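Local coordinates for Ice-binding protein (Flavobacteriaceae bacterium, PDB 5UYT), which probably binds ice crystals and restrains their growth, as an antifreeze protein built from two ice-binding-like domains, at residues S40-D52 / I293-L307. Residues are numbered along the deposited sequence; the frame is centred on the assembly and turned at random.
Sequences STNFGNVDGVMQD and IELLYPAAFGQNLVL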
loop_
_atom_site.group_PDB
_atom_site.type_symbol
_atom_site.label_atom_id
_atom_site.label_comp_id
_atom_site.label_asym_id
_atom_site.label_seq_id
_atom_site.Cartn_x
_atom_site.Cartn_y
_atom_site.Cartn_z
ATOM N N SER A 40 16.700 9.913 -4.393
ATOM C CA SER A 40 16.756 8.927 -3.329
ATOM C C SER A 40 17.363 7.651 -3.889
ATOM O O SER A 40 17.142 7.325 -5.070
ATOM C CB SER A 40 15.347 8.658 -2.774
ATOM O OG SER A 40 14.732 9.910 -2.458
ATOM N N THR A 41 18.117 6.924 -3.069
ATOM C CA THR A 41 18.748 5.695 -3.546
ATOM C C THR A 41 18.453 4.471 -2.698
ATOM O O THR A 41 18.272 4.563 -1.469
ATOM C CB THR A 41 20.270 5.821 -3.669
ATOM O OG1 THR A 41 20.805 6.146 -2.385
ATOM C CG2 THR A 41 20.655 6.909 -4.670
ATOM N N ASN A 42 18.401 3.333 -3.397
ATOM C CA ASN A 42 18.326 1.986 -2.812
ATOM C C ASN A 42 17.015 1.666 -2.113
ATOM O O ASN A 42 16.971 0.741 -1.299
ATOM C CB ASN A 42 19.537 1.698 -1.885
ATOM C CG ASN A 42 19.782 0.202 -1.656
ATOM O OD1 ASN A 42 19.699 -0.618 -2.583
ATOM N ND2 ASN A 42 20.087 -0.161 -0.421
ATOM N N PHE A 43 15.953 2.422 -2.404
ATOM C CA PHE A 43 14.615 2.008 -1.971
ATOM C C PHE A 43 14.087 0.847 -2.814
ATOM O O PHE A 43 14.463 0.718 -3.975
ATOM C CB PHE A 43 13.633 3.187 -1.996
ATOM C CG PHE A 43 13.883 4.171 -0.891
ATOM C CD1 PHE A 43 13.154 4.100 0.297
ATOM C CD2 PHE A 43 14.898 5.128 -1.002
ATOM C CE1 PHE A 43 13.387 4.984 1.329
ATOM C CE2 PHE A 43 15.154 6.003 0.052
ATOM C CZ PHE A 43 14.396 5.931 1.216
ATOM N N GLY A 44 13.257 -0.002 -2.204
ATOM C CA GLY A 44 12.534 -1.061 -2.906
ATOM C C GLY A 44 11.163 -0.521 -3.283
ATOM O O GLY A 44 11.001 0.679 -3.478
ATOM N N ASN A 45 10.163 -1.387 -3.349
ATOM C CA ASN A 45 8.808 -0.931 -3.690
ATOM C C ASN A 45 8.254 -0.023 -2.603
ATOM O O ASN A 45 8.261 -0.393 -1.420
ATOM C CB ASN A 45 7.877 -2.139 -3.946
ATOM C CG ASN A 45 8.220 -2.857 -5.226
ATOM O OD1 ASN A 45 8.408 -2.220 -6.272
ATOM N ND2 ASN A 45 8.288 -4.185 -5.172
ATOM N N VAL A 46 7.848 1.180 -3.015
ATOM C CA VAL A 46 7.286 2.199 -2.124
ATOM C C VAL A 46 5.843 2.466 -2.512
ATOM O O VAL A 46 5.557 2.604 -3.692
ATOM C CB VAL A 46 8.122 3.499 -2.208
ATOM C CG1 VAL A 46 7.385 4.667 -1.552
ATOM C CG2 VAL A 46 9.454 3.284 -1.494
ATOM N N ASP A 47 4.919 2.457 -1.545
ATOM C CA ASP A 47 3.555 2.878 -1.851
ATOM C C ASP A 47 3.498 4.400 -1.840
ATOM O O ASP A 47 2.983 5.016 -0.896
ATOM C CB ASP A 47 2.513 2.295 -0.865
ATOM C CG ASP A 47 1.099 2.647 -1.262
ATOM O OD1 ASP A 47 0.923 3.048 -2.431
ATOM O OD2 ASP A 47 0.146 2.522 -0.443
ATOM N N GLY A 48 3.983 4.993 -2.925
ATOM C CA GLY A 48 4.136 6.440 -3.035
ATOM C C GLY A 48 5.024 6.705 -4.235
ATOM O O GLY A 48 5.589 5.765 -4.826
ATOM N N VAL A 49 5.143 7.978 -4.603
ATOM C CA VAL A 49 5.956 8.350 -5.769
ATOM C C VAL A 49 7.341 8.739 -5.311
ATOM O O VAL A 49 7.506 9.471 -4.295
ATOM C CB VAL A 49 5.299 9.511 -6.549
ATOM C CG1 VAL A 49 6.143 9.945 -7.754
ATOM C CG2 VAL A 49 3.878 9.111 -6.944
ATOM N N MET A 50 8.347 8.259 -6.043
ATOM C CA MET A 50 9.731 8.720 -5.828
ATOM C C MET A 50 9.891 10.082 -6.492
ATOM O O MET A 50 9.944 10.163 -7.720
ATOM C CB MET A 50 10.742 7.683 -6.381
ATOM C CG MET A 50 10.525 6.260 -5.840
ATOM S SD MET A 50 10.495 6.123 -4.036
ATOM C CE MET A 50 12.181 6.603 -3.625
ATOM N N GLN A 51 9.970 11.159 -5.690
ATOM C CA GLN A 51 10.001 12.535 -6.197
ATOM C C GLN A 51 11.402 13.124 -6.021
ATOM O O GLN A 51 11.843 13.302 -4.884
ATOM C CB GLN A 51 9.018 13.425 -5.412
ATOM C CG GLN A 51 7.593 12.891 -5.273
ATOM C CD GLN A 51 6.763 13.137 -6.525
ATOM O OE1 GLN A 51 7.299 13.368 -7.602
ATOM N NE2 GLN A 51 5.450 13.017 -6.393
ATOM N N ASP A 52 12.096 13.397 -7.124
ATOM C CA ASP A 52 13.495 13.870 -7.071
ATOM C C ASP A 52 13.599 15.198 -7.806
ATOM O O ASP A 52 13.393 15.236 -9.012
ATOM C CB ASP A 52 14.447 12.837 -7.714
ATOM C CG ASP A 52 14.406 11.458 -7.007
ATOM O OD1 ASP A 52 14.370 11.421 -5.737
ATOM O OD2 ASP A 52 14.417 10.421 -7.732
ATOM N N ILE A 293 0.842 5.362 -9.258
ATOM C CA ILE A 293 2.098 5.022 -8.550
ATOM C C ILE A 293 2.720 3.862 -9.283
ATOM O O ILE A 293 2.045 2.847 -9.522
ATOM C CB ILE A 293 1.867 4.608 -7.071
ATOM C CG1 ILE A 293 1.398 5.813 -6.215
ATOM C CG2 ILE A 293 3.128 3.942 -6.461
ATOM C CD1 ILE A 293 0.847 5.389 -4.853
ATOM N N GLU A 294 3.994 4.005 -9.653
ATOM C CA GLU A 294 4.704 2.858 -10.239
ATOM C C GLU A 294 5.515 2.149 -9.161
ATOM O O GLU A 294 6.306 2.790 -8.437
ATOM C CB GLU A 294 5.627 3.246 -11.407
ATOM C CG GLU A 294 6.372 2.026 -11.994
ATOM C CD GLU A 294 7.312 2.362 -13.148
ATOM O OE1 GLU A 294 7.358 3.545 -13.581
ATOM O OE2 GLU A 294 8.030 1.447 -13.614
ATOM N N LEU A 295 5.322 0.847 -9.072
ATOM C CA LEU A 295 6.074 -0.001 -8.135
ATOM C C LEU A 295 7.295 -0.437 -8.903
ATOM O O LEU A 295 7.200 -1.207 -9.871
ATOM C CB LEU A 295 5.218 -1.204 -7.630
ATOM C CG LEU A 295 3.912 -0.826 -6.909
ATOM C CD1 LEU A 295 3.047 -2.017 -6.579
ATOM C CD2 LEU A 295 4.172 -0.017 -5.624
ATOM N N LEU A 296 8.453 0.098 -8.496
ATOM C CA LEU A 296 9.628 0.059 -9.365
ATOM C C LEU A 296 10.380 -1.272 -9.456
ATOM O O LEU A 296 11.294 -1.412 -10.305
ATOM C CB LEU A 296 10.574 1.186 -8.956
ATOM C CG LEU A 296 9.994 2.568 -9.257
ATOM C CD1 LEU A 296 10.867 3.625 -8.597
ATOM C CD2 LEU A 296 9.900 2.854 -10.756
ATOM N N TYR A 297 9.997 -2.244 -8.615
ATOM C CA TYR A 297 10.736 -3.524 -8.518
ATOM C C TYR A 297 9.808 -4.725 -8.594
ATOM O O TYR A 297 9.529 -5.348 -7.575
ATOM C CB TYR A 297 11.674 -3.558 -7.268
ATOM C CG TYR A 297 12.523 -2.320 -7.236
ATOM C CD1 TYR A 297 12.103 -1.176 -6.538
ATOM C CD2 TYR A 297 13.693 -2.244 -7.982
ATOM C CE1 TYR A 297 12.860 0.006 -6.560
ATOM C CE2 TYR A 297 14.444 -1.076 -8.013
ATOM C CZ TYR A 297 14.010 0.044 -7.313
ATOM O OH TYR A 297 14.784 1.199 -7.341
ATOM N N PRO A 298 9.325 -5.051 -9.823
ATOM C CA PRO A 298 8.313 -6.100 -9.927
ATOM C C PRO A 298 8.827 -7.472 -9.545
ATOM O O PRO A 298 8.047 -8.299 -9.093
ATOM C CB PRO A 298 7.885 -6.022 -11.408
ATOM C CG PRO A 298 8.130 -4.577 -11.773
ATOM C CD PRO A 298 9.460 -4.290 -11.088
ATOM N N ALA A 299 10.138 -7.703 -9.697
ATOM C CA ALA A 299 10.713 -9.003 -9.275
ATOM C C ALA A 299 10.614 -9.205 -7.764
ATOM O O ALA A 299 10.687 -10.346 -7.293
ATOM C CB ALA A 299 12.165 -9.115 -9.723
ATOM N N ALA A 300 10.425 -8.109 -7.019
ATOM C CA ALA A 300 10.448 -8.138 -5.548
ATOM C C ALA A 300 9.053 -7.895 -4.920
ATOM O O ALA A 300 8.930 -7.641 -3.722
ATOM C CB ALA A 300 11.475 -7.094 -5.053
ATOM N N PHE A 301 8.005 -7.989 -5.730
ATOM C CA PHE A 301 6.616 -7.735 -5.282
ATOM C C PHE A 301 6.226 -8.734 -4.178
ATOM O O PHE A 301 6.654 -9.882 -4.187
ATOM C CB PHE A 301 5.692 -7.869 -6.524
ATOM C CG PHE A 301 4.257 -7.491 -6.301
ATOM C CD1 PHE A 301 3.875 -6.159 -6.008
ATOM C CD2 PHE A 301 3.257 -8.456 -6.460
ATOM C CE1 PHE A 301 2.501 -5.848 -5.846
ATOM C CE2 PHE A 301 1.899 -8.147 -6.322
ATOM C CZ PHE A 301 1.521 -6.841 -6.004
ATOM N N GLY A 302 5.399 -8.288 -3.242
ATOM C CA GLY A 302 5.071 -9.103 -2.065
ATOM C C GLY A 302 5.957 -8.687 -0.910
ATOM O O GLY A 302 6.183 -7.496 -0.666
ATOM N N GLN A 303 6.448 -9.676 -0.186
ATOM C CA GLN A 303 7.327 -9.441 0.966
ATOM C C GLN A 303 6.693 -8.458 1.934
ATOM O O GLN A 303 7.384 -7.577 2.470
ATOM C CB GLN A 303 8.694 -8.908 0.513
ATOM C CG GLN A 303 9.420 -9.824 -0.458
ATOM C CD GLN A 303 10.830 -9.332 -0.657
ATOM O OE1 GLN A 303 11.684 -9.565 0.175
ATOM N NE2 GLN A 303 11.057 -8.571 -1.711
ATOM N N ASN A 304 5.389 -8.621 2.151
ATOM C CA ASN A 304 4.622 -7.824 3.104
ATOM C C ASN A 304 4.432 -6.356 2.685
ATOM O O ASN A 304 4.212 -5.473 3.532
ATOM C CB ASN A 304 5.215 -7.986 4.524
ATOM C CG ASN A 304 5.533 -9.436 4.839
ATOM O OD1 ASN A 304 6.678 -9.800 5.112
ATOM N ND2 ASN A 304 4.543 -10.272 4.756
ATOM N N LEU A 305 4.472 -6.107 1.377
ATOM C CA LEU A 305 4.131 -4.814 0.819
ATOM C C LEU A 305 2.671 -4.542 1.163
ATOM O O LEU A 305 1.828 -5.463 1.124
ATOM C CB LEU A 305 4.254 -4.867 -0.719
ATOM C CG LEU A 305 4.011 -3.646 -1.614
ATOM C CD1 LEU A 305 4.966 -2.490 -1.296
ATOM C CD2 LEU A 305 4.157 -4.090 -3.084
ATOM N N VAL A 306 2.374 -3.290 1.496
ATOM C CA VAL A 306 0.996 -2.856 1.700
ATOM C C VAL A 306 0.709 -1.765 0.671
ATOM O O VAL A 306 1.510 -0.810 0.521
ATOM C CB VAL A 306 0.794 -2.291 3.133
ATOM C CG1 VAL A 306 -0.656 -1.856 3.367
ATOM C CG2 VAL A 306 1.204 -3.324 4.176
ATOM N N LEU A 307 -0.443 -1.892 0.002
ATOM C CA LEU A 307 -0.909 -0.928 -0.983
ATOM C C LEU A 307 -2.218 -0.267 -0.510
ATOM O O LEU A 307 -2.886 -0.766 0.411
ATOM C CB LEU A 307 -1.098 -1.617 -2.348
ATOM C CG LEU A 307 0.171 -2.289 -2.935
ATOM C CD1 LEU A 307 -0.151 -2.924 -4.308
ATOM C CD2 LEU A 307 1.349 -1.307 -3.044
HETATM O O HOH W 1 7.803 -5.431 -2.579
HETATM O O HOH W 2 8.582 1.809 -5.807
HETATM O O HOH W 3 0.475 1.383 1.930
HETATM O O HOH W 4 7.359 4.290 -6.484
#
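The carboxamide of Asn45 pairs with the backbone of Tyr297, and the Tyr297 ring lies obliquely against the backbone of Phe43 and Gly44, its CD1 3.5 Å from Gly44 C. The contact joins the two ice-binding-like domains, each a right-handed beta-helix, coil end to coil end. Asparagine suits this place because one flat group both accepts and donates: Tyr297 N gives its proton to Asn45 OD1 at 2.8 Å, and Asn45 ND2 gives one to Tyr297 O at 2.9 Å. The second bond is fairly straight (159°) and lies in the amide plane of Asn45, yet it meets Tyr297 O from above the carbonyl plane, with Ala300 N on the opposite face. A water accepts the other ND2 proton, so three bonds, to Tyr297 N, Tyr297 O and the water, hold the amide's rotation. With an alanine here, Tyr297 N would probably lose its acceptor and the turn at Tyr297 be less firmly tied to residues 40-52. Leu295 CD2 reaches Val46 O, while Leu296 CD1 packs on Met50 CG at 3.8 Å, where flexible methionine can bend to fit. Branched Ile293 lays CG2 3.5 Å from Gly48 O and CD1 near Gly48 N. With CG anti to the backbone N (chi1 -175°), Asp47 turns its carboxylate to Tyr312 and Thr308 of the second domain; a water bridges Asp47 OD2, at 2.7 Å, to Val306 O.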